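Local atomic coordinates of RidA family protein (PDB entry 6L8P), a protein that probably hydrolyses reactive enamine and imine intermediates of amino-acid metabolism, releasing ammonia, as other members of the RidA family do. Residues D29-A34 against Y38-K43; G52-D57 against A130-G135; E62-F67 against A71-E76; S88-V93 against N115-Y120. The protein carries 1 engineered substitution. One frame throughout, in Å; residues are numbered along the deposited sequence.

Interaction 1 of 4, residues D29-A34 against Y38-K43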
loop_
_atom_site.group_PDB
_atom_site.type_symbol
_atom_site.label_atom_id
_atom_site.label_comp_id
_atom_site.label_asym_id
_atom_site.label_seq_id
_atom_site.Cartn_x
_atom_site.Cartn_y
_atom_site.Cartn_z
ATOM N N ASP A 29 -20.447 -5.522 -13.161
ATOM C CA ASP A 29 -21.459 -4.544 -12.786
ATOM C C ASP A 29 -21.965 -4.695 -11.358
ATOM O O ASP A 29 -22.744 -3.843 -10.905
ATOM C CB ASP A 29 -22.659 -4.643 -13.742
ATOM C CG ASP A 29 -22.279 -4.407 -15.183
ATOM O OD1 ASP A 29 -21.381 -3.577 -15.447
ATOM O OD2 ASP A 29 -22.886 -5.059 -16.063
ATOM N N LYS A 30 -21.576 -5.760 -10.638
ATOM C CA LYS A 30 -21.997 -5.915 -9.260
ATOM C C LYS A 30 -21.139 -5.126 -8.293
ATOM O O LYS A 30 -21.437 -5.114 -7.101
ATOM C CB LYS A 30 -21.995 -7.396 -8.886
ATOM C CG LYS A 30 -23.062 -8.151 -9.713
ATOM C CD LYS A 30 -22.950 -9.659 -9.635
ATOM C CE LYS A 30 -24.348 -10.262 -9.612
ATOM N NZ LYS A 30 -24.762 -10.753 -10.957
ATOM N N ALA A 31 -20.073 -4.497 -8.766
ATOM C CA ALA A 31 -19.317 -3.574 -7.937
ATOM C C ALA A 31 -19.354 -2.183 -8.556
ATOM O O ALA A 31 -19.685 -2.026 -9.746
ATOM C CB ALA A 31 -17.860 -4.043 -7.786
ATOM N N PRO A 32 -19.053 -1.149 -7.779
ATOM C CA PRO A 32 -19.134 0.224 -8.321
ATOM C C PRO A 32 -18.210 0.434 -9.514
ATOM O O PRO A 32 -17.068 -0.059 -9.562
ATOM C CB PRO A 32 -18.702 1.105 -7.137
ATOM C CG PRO A 32 -19.006 0.251 -5.883
ATOM C CD PRO A 32 -18.687 -1.165 -6.349
ATOM N N ALA A 33 -18.679 1.230 -10.464
ATOM C CA ALA A 33 -17.782 1.676 -11.520
ATOM C C ALA A 33 -16.648 2.491 -10.930
ATOM O O ALA A 33 -16.815 3.167 -9.919
ATOM C CB ALA A 33 -18.549 2.545 -12.526
ATOM N N ALA A 34 -15.478 2.432 -11.570
ATOM C CA ALA A 34 -14.359 3.236 -11.078
ATOM C C ALA A 34 -14.727 4.717 -11.079
ATOM O O ALA A 34 -15.348 5.194 -12.029
ATOM C CB ALA A 34 -13.140 2.987 -11.964
ATOM N N TYR A 38 -8.911 4.023 -13.496
ATOM C CA TYR A 38 -8.443 2.723 -13.008
ATOM C C TYR A 38 -9.475 1.650 -13.348
ATOM O O TYR A 38 -10.630 1.958 -13.676
ATOM C CB TYR A 38 -8.173 2.729 -11.477
ATOM C CG TYR A 38 -9.345 3.047 -10.579
ATOM C CD1 TYR A 38 -9.617 4.354 -10.216
ATOM C CD2 TYR A 38 -10.141 2.039 -10.078
ATOM C CE1 TYR A 38 -10.683 4.669 -9.399
ATOM C CE2 TYR A 38 -11.200 2.325 -9.229
ATOM C CZ TYR A 38 -11.475 3.644 -8.911
ATOM O OH TYR A 38 -12.552 3.938 -8.093
ATOM N N SER A 39 -9.026 0.390 -13.302
ATOM C CA SER A 39 -9.891 -0.774 -13.426
ATOM C C SER A 39 -10.208 -1.301 -12.044
ATOM O O SER A 39 -9.432 -1.130 -11.092
ATOM C CB SER A 39 -9.218 -1.878 -14.225
ATOM O OG SER A 39 -9.021 -1.425 -15.575
ATOM N N GLN A 40 -11.333 -2.037 -11.957
ATOM C CA GLN A 40 -11.715 -2.593 -10.665
ATOM C C GLN A 40 -10.651 -3.540 -10.106
ATOM O O GLN A 40 -10.395 -3.524 -8.896
ATOM C CB GLN A 40 -13.060 -3.330 -10.774
ATOM C CG GLN A 40 -14.239 -2.378 -10.927
ATOM C CD GLN A 40 -15.516 -3.152 -11.264
ATOM O OE1 GLN A 40 -15.436 -4.301 -11.709
ATOM N NE2 GLN A 40 -16.671 -2.563 -10.991
ATOM N N ALA A 41 -10.070 -4.400 -10.939
ATOM C CA ALA A 41 -9.012 -5.284 -10.462
ATOM C C ALA A 41 -8.216 -5.766 -11.653
ATOM O O ALA A 41 -8.689 -5.738 -12.791
ATOM C CB ALA A 41 -9.579 -6.485 -9.681
ATOM N N VAL A 42 -6.997 -6.228 -11.369
ATOM C CA VAL A 42 -6.134 -6.820 -12.391
ATOM C C VAL A 42 -5.644 -8.154 -11.859
ATOM O O VAL A 42 -5.123 -8.234 -10.740
ATOM C CB VAL A 42 -4.923 -5.942 -12.760
ATOM C CG1 VAL A 42 -4.037 -6.697 -13.785
ATOM C CG2 VAL A 42 -5.363 -4.616 -13.334
ATOM N N LYS A 43 -5.787 -9.200 -12.660
ATOM C CA LYS A 43 -5.369 -10.542 -12.269
ATOM C C LYS A 43 -4.154 -10.944 -13.087
ATOM O O LYS A 43 -4.144 -10.764 -14.306
ATOM C CB LYS A 43 -6.528 -11.530 -12.488
ATOM C CG LYS A 43 -6.170 -13.007 -12.182
ATOM C CD LYS A 43 -7.461 -13.828 -12.288
ATOM C CE LYS A 43 -7.212 -15.291 -11.957
ATOM N NZ LYS A 43 -8.510 -16.028 -12.030
#
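In the trimeric RidA fold seen here, the loop joining strands 23-26 and 41-44 turns back on itself, setting Ala34 against Tyr38 and Pro32 against Gln40 beside a subunit interface. A malonate ion, probably from the crystallisation liquor, lies about 3 Å from the Tyr38 side chain, which is consistent with a small-anion pocket here. The methyl of Ala34 sits over one face of the Tyr38 ring: its CB is 3.5 Å from the ring centroid and 17° off the normal, a CH-pi contact. Nearest of the ring carbons is CE2 of Tyr38, 3.4 Å from Ala34 CB. This overlap follows from chi1 of Tyr38 (60°), which places CG between the backbone N and the carbonyl carbon and swings the ring back under the loop. At its far end the ring is tethered by OH, which is hydrogen-bonded to the backbone N of Val35, while Pro121 of the second subunit packs against it. Putting an alanine at Tyr38 would probably leave the Ala34 methyl without its aromatic floor and the Val35 N-H without this partner. Deeper in the loop, the Gln40 chain runs extended beyond CG, carrying its amide to the backbone. OE1 of Gln40 is bonded to Thr28 N, so both ends of the amide are engaged and its rotation is fixed. The other end donates nearly straight: Gln40 NE2 is 2.9 Å from Pro32 O, with an N-H...O angle of 163°, approaching from above the carbonyl plane.

Interaction 2 of 4, residues G52-D57 against A130-G135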
loop_
_atom_site.group_PDB
_atom_site.type_symbol
_atom_site.label_atom_id
_atom_site.label_comp_id
_atom_site.label_asym_id
_atom_site.label_seq_id
_atom_site.Cartn_x
_atom_site.Cartn_y
_atom_site.Cartn_z
ATOM N N GLY A 52 -8.800 0.037 -4.500
ATOM C CA GLY A 52 -9.492 0.515 -3.309
ATOM C C GLY A 52 -10.979 0.597 -3.566
ATOM O O GLY A 52 -11.408 1.074 -4.612
ATOM N N GLN A 53 -11.766 0.069 -2.638
ATOM C CA GLN A 53 -13.220 0.117 -2.705
ATOM C C GLN A 53 -13.744 1.024 -1.611
ATOM O O GLN A 53 -13.281 0.962 -0.464
ATOM C CB GLN A 53 -13.824 -1.284 -2.542
ATOM C CG GLN A 53 -13.476 -2.212 -3.706
ATOM C CD GLN A 53 -13.956 -1.691 -5.022
ATOM O OE1 GLN A 53 -15.141 -1.388 -5.170
ATOM N NE2 GLN A 53 -13.041 -1.560 -5.995
ATOM N N LEU A 54 -14.710 1.871 -1.971
ATOM C CA LEU A 54 -15.421 2.737 -1.046
ATOM C C LEU A 54 -16.846 2.217 -0.889
ATOM O O LEU A 54 -17.289 1.324 -1.629
ATOM C CB LEU A 54 -15.428 4.183 -1.585
ATOM C CG LEU A 54 -14.035 4.811 -1.760
ATOM C CD1 LEU A 54 -14.129 6.028 -2.783
ATOM C CD2 LEU A 54 -13.557 5.332 -0.473
ATOM N N GLY A 55 -17.564 2.777 0.092
ATOM C CA GLY A 55 -18.863 2.224 0.450
ATOM C C GLY A 55 -20.012 2.665 -0.455
ATOM O O GLY A 55 -21.074 3.037 0.046
ATOM N N PHE A 56 -19.805 2.637 -1.765
ATOM C CA PHE A 56 -20.855 3.006 -2.717
ATOM C C PHE A 56 -21.828 1.859 -2.932
ATOM O O PHE A 56 -21.432 0.705 -3.122
ATOM C CB PHE A 56 -20.254 3.312 -4.092
ATOM C CG PHE A 56 -19.365 4.505 -4.138
ATOM C CD1 PHE A 56 -19.851 5.786 -3.940
ATOM C CD2 PHE A 56 -18.056 4.322 -4.514
ATOM C CE1 PHE A 56 -18.965 6.910 -4.024
ATOM C CE2 PHE A 56 -17.155 5.409 -4.621
ATOM C CZ PHE A 56 -17.623 6.707 -4.359
ATOM N N ASP A 57 -23.111 2.185 -3.018
ATOM C CA ASP A 57 -24.053 1.286 -3.690
ATOM C C ASP A 57 -23.666 1.180 -5.169
ATOM O O ASP A 57 -23.462 2.225 -5.817
ATOM C CB ASP A 57 -25.439 1.908 -3.500
ATOM C CG ASP A 57 -26.567 1.157 -4.211
ATOM O OD1 ASP A 57 -26.456 0.740 -5.384
ATOM O OD2 ASP A 57 -27.661 1.148 -3.605
ATOM N N ALA A 130 -8.446 12.265 4.357
ATOM C CA ALA A 130 -9.721 12.283 3.643
ATOM C C ALA A 130 -9.673 11.195 2.578
ATOM O O ALA A 130 -8.593 10.688 2.219
ATOM C CB ALA A 130 -9.997 13.642 2.976
ATOM N N LEU A 131 -10.850 10.857 2.060
ATOM C CA LEU A 131 -11.010 9.842 1.027
ATOM C C LEU A 131 -11.849 10.369 -0.119
ATOM O O LEU A 131 -12.631 11.307 0.051
ATOM C CB LEU A 131 -11.678 8.570 1.599
ATOM C CG LEU A 131 -10.800 7.823 2.585
ATOM C CD1 LEU A 131 -11.643 6.745 3.345
ATOM C CD2 LEU A 131 -9.567 7.185 1.891
ATOM N N PRO A 132 -11.722 9.780 -1.309
ATOM C CA PRO A 132 -12.488 10.288 -2.443
ATOM C C PRO A 132 -13.982 10.310 -2.161
ATOM O O PRO A 132 -14.542 9.423 -1.505
ATOM C CB PRO A 132 -12.126 9.319 -3.578
ATOM C CG PRO A 132 -10.735 8.825 -3.214
ATOM C CD PRO A 132 -10.800 8.691 -1.695
ATOM N N LYS A 133 -14.608 11.384 -2.630
ATOM C CA LYS A 133 -16.050 11.578 -2.558
ATOM C C LYS A 133 -16.562 11.662 -1.132
ATOM O O LYS A 133 -17.787 11.588 -0.910
ATOM C CB LYS A 133 -16.774 10.481 -3.351
ATOM C CG LYS A 133 -16.186 10.242 -4.750
ATOM C CD LYS A 133 -16.225 11.532 -5.583
ATOM C CE LYS A 133 -15.476 11.339 -6.927
ATOM N NZ LYS A 133 -15.343 12.652 -7.649
ATOM N N GLY A 134 -15.668 11.839 -0.157
ATOM C CA GLY A 134 -16.082 11.983 1.225
ATOM C C GLY A 134 -16.374 10.674 1.919
ATOM O O GLY A 134 -16.998 10.687 2.985
ATOM N N GLY A 135 -15.933 9.557 1.368
ATOM C CA GLY A 135 -16.048 8.288 2.084
ATOM C C GLY A 135 -15.285 8.303 3.404
ATOM O O GLY A 135 -14.382 9.112 3.634
#
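Leu54 meets Pro132 and Leu131 through the fork of its side chain. Its CB already points at segment 130-135, and chi1 of -61° sets CG anti to the carbonyl carbon, from where the two methyls spread onto different residues. CD1 takes the Pro132 side: it is 3.7 Å from Pro132 O and 3.9 Å from Pro132 CB, and the two side chains cross at about a right angle. CD2 turns to the preceding residue, resting 4.3 Å from Leu131 CB. It also faces Gly135, where a hypothetical CB would lie only 3.2 Å from Leu54 CD2, so the fit is close at this glycine. In the mixed sheet of this RidA fold, strand 47-54 runs antiparallel to 137-144, so the contact joins the end of one strand to the loop leading into its neighbour. Glu138 touches Leu54, Leu131 and Pro132 alike, a malonate ion lies about 3 Å from the Leu54 side chain, and Ala125 of the second subunit packs on Pro132. Beyond the inverse gamma turn centred on Gly55, Phe56 presents its ring edge to Lys133: CZ of Phe56 is 3.8 Å from Lys133 CG, which lies near the ring plane. Lys133 bends at chi2 (-58°), and its amine end leads away from the ring. The loop is closed behind it by Gly134 N, 3.1 Å from Leu131 O.

Interaction 3 of 4, residues E62-F67 against A71-E76; sequences ELREGF and AEQVFE
The Arg64 guanidinium receives Gln73 OE1 at its edge, while the Phe67 ring has the Ala71 methyl over one face. NE and NH2 of Arg64 grip one oxygen side-on: NE is 2.7 Å and NH2 2.9 Å from Gln73 OE1. The oxygen lies in the guanidinium plane; the guanidinium and amide planes are turned 41° apart, and both donors reach the oxygen from the same face of the amide. Bends at chi2 of both residues bring these ends together, with Arg64 CG packed 3.7 Å from Gln73 CB. Asn77 OD1 bonds NE2 of Gln73, so the amide orientation is settled from both ends. A leucine in place of Arg64 would probably leave Gln73 OE1 without its two donors and weaken the side-chain link between loop and helix. Phe67 CZ is 4.0 Å from Ala71 CB; chi1 of 174° sets the ring anti to the backbone N and beside its own carbonyl carbon, where Val107 and Leu108 of helix 105-115 also touch it. Between the same residues, Ala71 N donates to Phe67 O (2.8 Å, 163°). This is the first-turn i to i+4 bond of helix 67-84, which starts after the N-cap residue Gly66, whose positive phi suits glycine.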
loop_
_atom_site.group_PDB
_atom_site.type_symbol
_atom_site.label_atom_id
_atom_site.label_comp_id
_atom_site.label_asym_id
_atom_site.label_seq_id
_atom_site.Cartn_x
_atom_site.Cartn_y
_atom_site.Cartn_z
ATOM N N GLU A 62 -23.954 6.134 -4.770
ATOM C CA GLU A 62 -24.050 6.954 -3.575
ATOM C C GLU A 62 -23.454 6.186 -2.406
ATOM O O GLU A 62 -23.687 4.986 -2.264
ATOM C CB GLU A 62 -25.503 7.321 -3.260
ATOM C CG GLU A 62 -26.127 8.110 -4.410
ATOM C CD GLU A 62 -27.618 8.329 -4.233
ATOM O OE1 GLU A 62 -28.280 8.592 -5.255
ATOM O OE2 GLU A 62 -28.131 8.231 -3.092
ATOM N N LEU A 63 -22.706 6.892 -1.568
ATOM C CA LEU A 63 -22.188 6.288 -0.337
ATOM C C LEU A 63 -23.306 5.924 0.626
ATOM O O LEU A 63 -24.259 6.689 0.825
ATOM C CB LEU A 63 -21.245 7.266 0.362
ATOM C CG LEU A 63 -19.937 7.537 -0.365
ATOM C CD1 LEU A 63 -19.293 8.768 0.243
ATOM C CD2 LEU A 63 -19.033 6.300 -0.218
ATOM N N ARG A 64 -23.188 4.753 1.244
ATOM C CA ARG A 64 -24.100 4.394 2.326
ATOM C C ARG A 64 -23.943 5.360 3.497
ATOM O O ARG A 64 -22.941 6.076 3.635
ATOM C CB ARG A 64 -23.820 2.966 2.787
ATOM C CG ARG A 64 -23.951 1.921 1.715
ATOM C CD ARG A 64 -25.394 1.737 1.259
ATOM N NE ARG A 64 -25.504 0.582 0.373
ATOM C CZ ARG A 64 -26.564 0.313 -0.394
ATOM N NH1 ARG A 64 -27.616 1.135 -0.398
ATOM N NH2 ARG A 64 -26.574 -0.782 -1.158
ATOM N N GLU A 65 -24.965 5.409 4.361
ATOM C CA GLU A 65 -24.952 6.339 5.486
ATOM C C GLU A 65 -24.195 5.754 6.678
ATOM O O GLU A 65 -24.621 4.736 7.245
ATOM C CB GLU A 65 -26.385 6.663 5.906
ATOM C CG GLU A 65 -27.076 7.651 4.983
ATOM C CD GLU A 65 -26.413 9.025 4.998
ATOM O OE1 GLU A 65 -26.009 9.488 6.093
ATOM O OE2 GLU A 65 -26.296 9.638 3.908
ATOM N N GLY A 66 -23.101 6.421 7.067
ATOM C CA GLY A 66 -22.341 6.081 8.254
ATOM C C GLY A 66 -21.275 5.016 8.021
ATOM O O GLY A 66 -21.308 4.250 7.054
ATOM N N PHE A 67 -20.352 4.926 9.000
ATOM C CA PHE A 67 -19.207 4.031 8.858
ATOM C C PHE A 67 -19.622 2.572 8.714
ATOM O O PHE A 67 -19.105 1.876 7.853
ATOM C CB PHE A 67 -18.251 4.156 10.044
ATOM C CG PHE A 67 -17.166 3.155 9.990
ATOM C CD1 PHE A 67 -16.035 3.389 9.223
ATOM C CD2 PHE A 67 -17.289 1.941 10.661
ATOM C CE1 PHE A 67 -15.047 2.396 9.139
ATOM C CE2 PHE A 67 -16.320 0.954 10.571
ATOM C CZ PHE A 67 -15.199 1.187 9.802
ATOM N N ALA A 71 -18.683 0.302 5.580
ATOM C CA ALA A 71 -17.753 -0.835 5.678
ATOM C C ALA A 71 -18.385 -2.146 5.182
ATOM O O ALA A 71 -17.735 -2.942 4.477
ATOM C CB ALA A 71 -17.271 -0.990 7.124
ATOM N N GLU A 72 -19.648 -2.392 5.554
ATOM C CA GLU A 72 -20.344 -3.562 5.050
ATOM C C GLU A 72 -20.451 -3.522 3.535
ATOM O O GLU A 72 -20.291 -4.552 2.866
ATOM C CB GLU A 72 -21.734 -3.651 5.687
ATOM C CG GLU A 72 -21.618 -3.923 7.182
ATOM C CD GLU A 72 -22.939 -3.854 7.944
ATOM O OE1 GLU A 72 -23.915 -3.260 7.435
ATOM O OE2 GLU A 72 -22.990 -4.391 9.075
ATOM N N GLN A 73 -20.739 -2.330 2.977
ATOM C CA GLN A 73 -20.853 -2.189 1.532
ATOM C C GLN A 73 -19.505 -2.387 0.844
ATOM O O GLN A 73 -19.430 -3.007 -0.219
ATOM C CB GLN A 73 -21.434 -0.811 1.209
ATOM C CG GLN A 73 -21.661 -0.587 -0.313
ATOM C CD GLN A 73 -22.773 -1.492 -0.840
ATOM O OE1 GLN A 73 -23.898 -1.456 -0.303
ATOM N NE2 GLN A 73 -22.460 -2.362 -1.779
ATOM N N VAL A 74 -18.416 -1.908 1.465
ATOM C CA VAL A 74 -17.087 -2.160 0.911
ATOM C C VAL A 74 -16.839 -3.650 0.802
ATOM O O VAL A 74 -16.351 -4.134 -0.226
ATOM C CB VAL A 74 -16.000 -1.488 1.781
ATOM C CG1 VAL A 74 -14.615 -2.041 1.412
ATOM C CG2 VAL A 74 -16.010 0.026 1.608
ATOM N N PHE A 75 -17.210 -4.404 1.843
ATOM C CA PHE A 75 -17.044 -5.858 1.761
ATOM C C PHE A 75 -17.900 -6.477 0.650
ATOM O O PHE A 75 -17.441 -7.375 -0.063
ATOM C CB PHE A 75 -17.330 -6.510 3.127
ATOM C CG PHE A 75 -16.079 -6.690 3.971
ATOM C CD1 PHE A 75 -15.177 -7.708 3.692
ATOM C CD2 PHE A 75 -15.771 -5.769 4.943
ATOM C CE1 PHE A 75 -13.976 -7.848 4.468
ATOM C CE2 PHE A 75 -14.609 -5.868 5.703
ATOM C CZ PHE A 75 -13.707 -6.933 5.461
ATOM N N GLU A 76 -19.143 -6.001 0.464
ATOM C CA GLU A 76 -19.946 -6.536 -0.644
ATOM C C GLU A 76 -19.300 -6.230 -1.997
ATOM O O GLU A 76 -19.280 -7.078 -2.916
ATOM C CB GLU A 76 -21.363 -5.954 -0.584
ATOM C CG GLU A 76 -22.139 -6.412 0.667
ATOM C CD GLU A 76 -22.180 -7.947 0.776
ATOM O OE1 GLU A 76 -22.451 -8.610 -0.253
ATOM O OE2 GLU A 76 -21.931 -8.498 1.880
#

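Interaction 4 of 4, residues S88-V93 against N115-Y120; sequences SLNDVV and NLSEPY
Leu89 and Leu116, whose CA atoms lie 7.0 Å apart, bring a 3-10 turn (89-91) alongside the backbone that leaves helical geometry at Leu116. Their side chains meet through Leu89 CB and Leu116 CD2, 4.1 Å apart, and CD1 of Leu89 rests 3.7 Å from the carbonyl oxygen Asn115 O. On the outer side the contact turns polar. Asn90 OD1 is 2.9 Å from Ser117 OG, but the angle is too poor for a hydrogen bond, and the link runs through solvent. Water 1 accepts from Ser117 N at 3.0 Å and is bonded to Asn90 OD1 at 2.9 Å. Water 2 lies 3.0 Å from Pro119 O and has a weak bond to Asn90 O; water 3 lies so close to both Asn90 OD1 and Ser117 OG that its modelled position is doubtful. The turn itself is held by Ser88 N, which donates to Asp91 OD2 (2.9 Å) on the anti side of the carboxylate. Leu89 also packs on Ile78 and Lys79 of helix 67-84, and Asn115 ND2 bonds Val111 O in its own helix. The contact thus joins the start of strand 92-99 to the loop that carries helix 105-115 into the parallel strand 122-127, within one beta-alpha-beta crossover.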
loop_
_atom_site.group_PDB
_atom_site.type_symbol
_atom_site.label_atom_id
_atom_site.label_comp_id
_atom_site.label_asym_id
_atom_site.label_seq_id
_atom_site.Cartn_x
_atom_site.Cartn_y
_atom_site.Cartn_z
ATOM N N SER A 88 -12.885 -15.799 -4.048
ATOM C CA SER A 88 -13.777 -15.402 -2.970
ATOM C C SER A 88 -12.956 -14.630 -1.940
ATOM O O SER A 88 -11.728 -14.514 -2.071
ATOM C CB SER A 88 -14.443 -16.600 -2.303
ATOM O OG SER A 88 -13.491 -17.286 -1.511
ATOM N N LEU A 89 -13.645 -14.093 -0.916
ATOM C CA LEU A 89 -12.923 -13.407 0.166
ATOM C C LEU A 89 -11.948 -14.342 0.873
ATOM O O LEU A 89 -10.961 -13.882 1.465
ATOM C CB LEU A 89 -13.891 -12.827 1.201
ATOM C CG LEU A 89 -14.762 -11.652 0.754
ATOM C CD1 LEU A 89 -15.830 -11.352 1.797
ATOM C CD2 LEU A 89 -13.918 -10.408 0.514
ATOM N N ASN A 90 -12.203 -15.656 0.844
ATOM C CA ASN A 90 -11.242 -16.587 1.451
ATOM C C ASN A 90 -9.886 -16.548 0.771
ATOM O O ASN A 90 -8.910 -17.074 1.324
ATOM C CB ASN A 90 -11.750 -18.039 1.396
ATOM C CG ASN A 90 -12.912 -18.270 2.317
ATOM O OD1 ASN A 90 -12.767 -18.249 3.539
ATOM N ND2 ASN A 90 -14.093 -18.476 1.734
ATOM N N ASP A 91 -9.796 -15.981 -0.430
ATOM C CA ASP A 91 -8.531 -15.921 -1.141
ATOM C C ASP A 91 -7.750 -14.646 -0.856
ATOM O O ASP A 91 -6.605 -14.539 -1.307
ATOM C CB ASP A 91 -8.761 -15.996 -2.653
ATOM C CG ASP A 91 -9.421 -17.311 -3.067
ATOM O OD1 ASP A 91 -8.909 -18.357 -2.631
ATOM O OD2 ASP A 91 -10.463 -17.297 -3.755
ATOM N N VAL A 92 -8.319 -13.710 -0.094
ATOM C CA VAL A 92 -7.560 -12.493 0.220
ATOM C C VAL A 92 -6.362 -12.863 1.086
ATOM O O VAL A 92 -6.510 -13.561 2.101
ATOM C CB VAL A 92 -8.450 -11.462 0.921
ATOM C CG1 VAL A 92 -7.622 -10.196 1.280
ATOM C CG2 VAL A 92 -9.638 -11.071 -0.031
ATOM N N VAL A 93 -5.183 -12.340 0.716
ATOM C CA VAL A 93 -3.971 -12.481 1.523
ATOM C C VAL A 93 -3.574 -11.191 2.203
ATOM O O VAL A 93 -2.886 -11.256 3.239
ATOM C CB VAL A 93 -2.800 -13.029 0.679
ATOM C CG1 VAL A 93 -3.124 -14.479 0.195
ATOM C CG2 VAL A 93 -2.390 -12.127 -0.478
ATOM N N ASN A 115 -17.526 -10.876 8.149
ATOM C CA ASN A 115 -17.419 -11.156 6.738
ATOM C C ASN A 115 -16.345 -12.164 6.373
ATOM O O ASN A 115 -16.285 -12.571 5.209
ATOM C CB ASN A 115 -17.161 -9.836 5.972
ATOM C CG ASN A 115 -18.418 -9.015 5.783
ATOM O OD1 ASN A 115 -19.153 -9.245 4.826
ATOM N ND2 ASN A 115 -18.677 -8.067 6.669
ATOM N N LEU A 116 -15.494 -12.565 7.324
ATOM C CA LEU A 116 -14.315 -13.359 7.010
ATOM C C LEU A 116 -14.284 -14.558 7.931
ATOM O O LEU A 116 -14.779 -14.490 9.055
ATOM C CB LEU A 116 -12.994 -12.568 7.223
ATOM C CG LEU A 116 -12.847 -11.309 6.343
ATOM C CD1 LEU A 116 -11.690 -10.475 6.908
ATOM C CD2 LEU A 116 -12.642 -11.665 4.876
ATOM N N SER A 117 -13.671 -15.635 7.449
ATOM C CA SER A 117 -13.346 -16.778 8.290
ATOM C C SER A 117 -11.836 -16.921 8.395
ATOM O O SER A 117 -11.089 -16.566 7.475
ATOM C CB SER A 117 -13.950 -18.060 7.729
ATOM O OG SER A 117 -13.535 -18.268 6.382
ATOM N N GLU A 118 -11.401 -17.444 9.535
ATOM C CA GLU A 118 -9.992 -17.734 9.733
ATOM C C GLU A 118 -9.475 -18.738 8.698
ATOM O O GLU A 118 -10.228 -19.576 8.176
ATOM C CB GLU A 118 -9.766 -18.282 11.135
ATOM C CG GLU A 118 -10.068 -17.294 12.202
ATOM C CD GLU A 118 -10.047 -17.891 13.588
ATOM O OE1 GLU A 118 -11.008 -18.609 13.944
ATOM O OE2 GLU A 118 -9.071 -17.634 14.321
ATOM N N PRO A 119 -8.178 -18.678 8.375
ATOM C CA PRO A 119 -7.252 -17.652 8.894
ATOM C C PRO A 119 -7.483 -16.267 8.244
ATOM O O PRO A 119 -7.788 -16.222 7.056
ATOM C CB PRO A 119 -5.891 -18.213 8.511
ATOM C CG PRO A 119 -6.167 -18.934 7.200
ATOM C CD PRO A 119 -7.550 -19.548 7.366
ATOM N N TYR A 120 -7.360 -15.192 9.028
ATOM C CA TYR A 120 -7.575 -13.857 8.452
ATOM C C TYR A 120 -6.387 -13.402 7.610
ATOM O O TYR A 120 -5.248 -13.834 7.805
ATOM C CB TYR A 120 -7.820 -12.851 9.549
ATOM C CG TYR A 120 -9.000 -13.170 10.421
ATOM C CD1 TYR A 120 -10.258 -13.381 9.867
ATOM C CD2 TYR A 120 -8.848 -13.299 11.785
ATOM C CE1 TYR A 120 -11.357 -13.672 10.673
ATOM C CE2 TYR A 120 -9.927 -13.586 12.591
ATOM C CZ TYR A 120 -11.172 -13.781 12.027
ATOM O OH TYR A 120 -12.269 -14.045 12.817
HETATM O O HOH W 1 -12.715 -15.525 4.567
HETATM O O HOH W 2 -9.172 -17.293 4.642
HETATM O O HOH W 3 -13.239 -20.362 4.872
HETATM O O HOH W 4 -10.844 -20.171 5.497
#

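Overall arrangement
From the N terminus, interaction 1 closes a short loop before strand 41-44, and the hairpin partner strand 47-54 then leads into interaction 2. That contact closes the longest loop, returning only just before strand 137-144; interactions 3 and 4 both nest inside it, in series with each other, and none of the four cross. Interaction 3 starts helix 67-84 about 8 Å, centre to centre, from interaction 2, with Gly55 O 3.0 Å from Arg64 N as a probable hydrogen bond. Interaction 4 lies on the opposite side of the chain's centre from interaction 2, but the helix spans the gap: Phe75 CD1 is 3.7 Å from Asn115 CB. Pro32 likewise packs interaction 1 against Gln53 and Phe56.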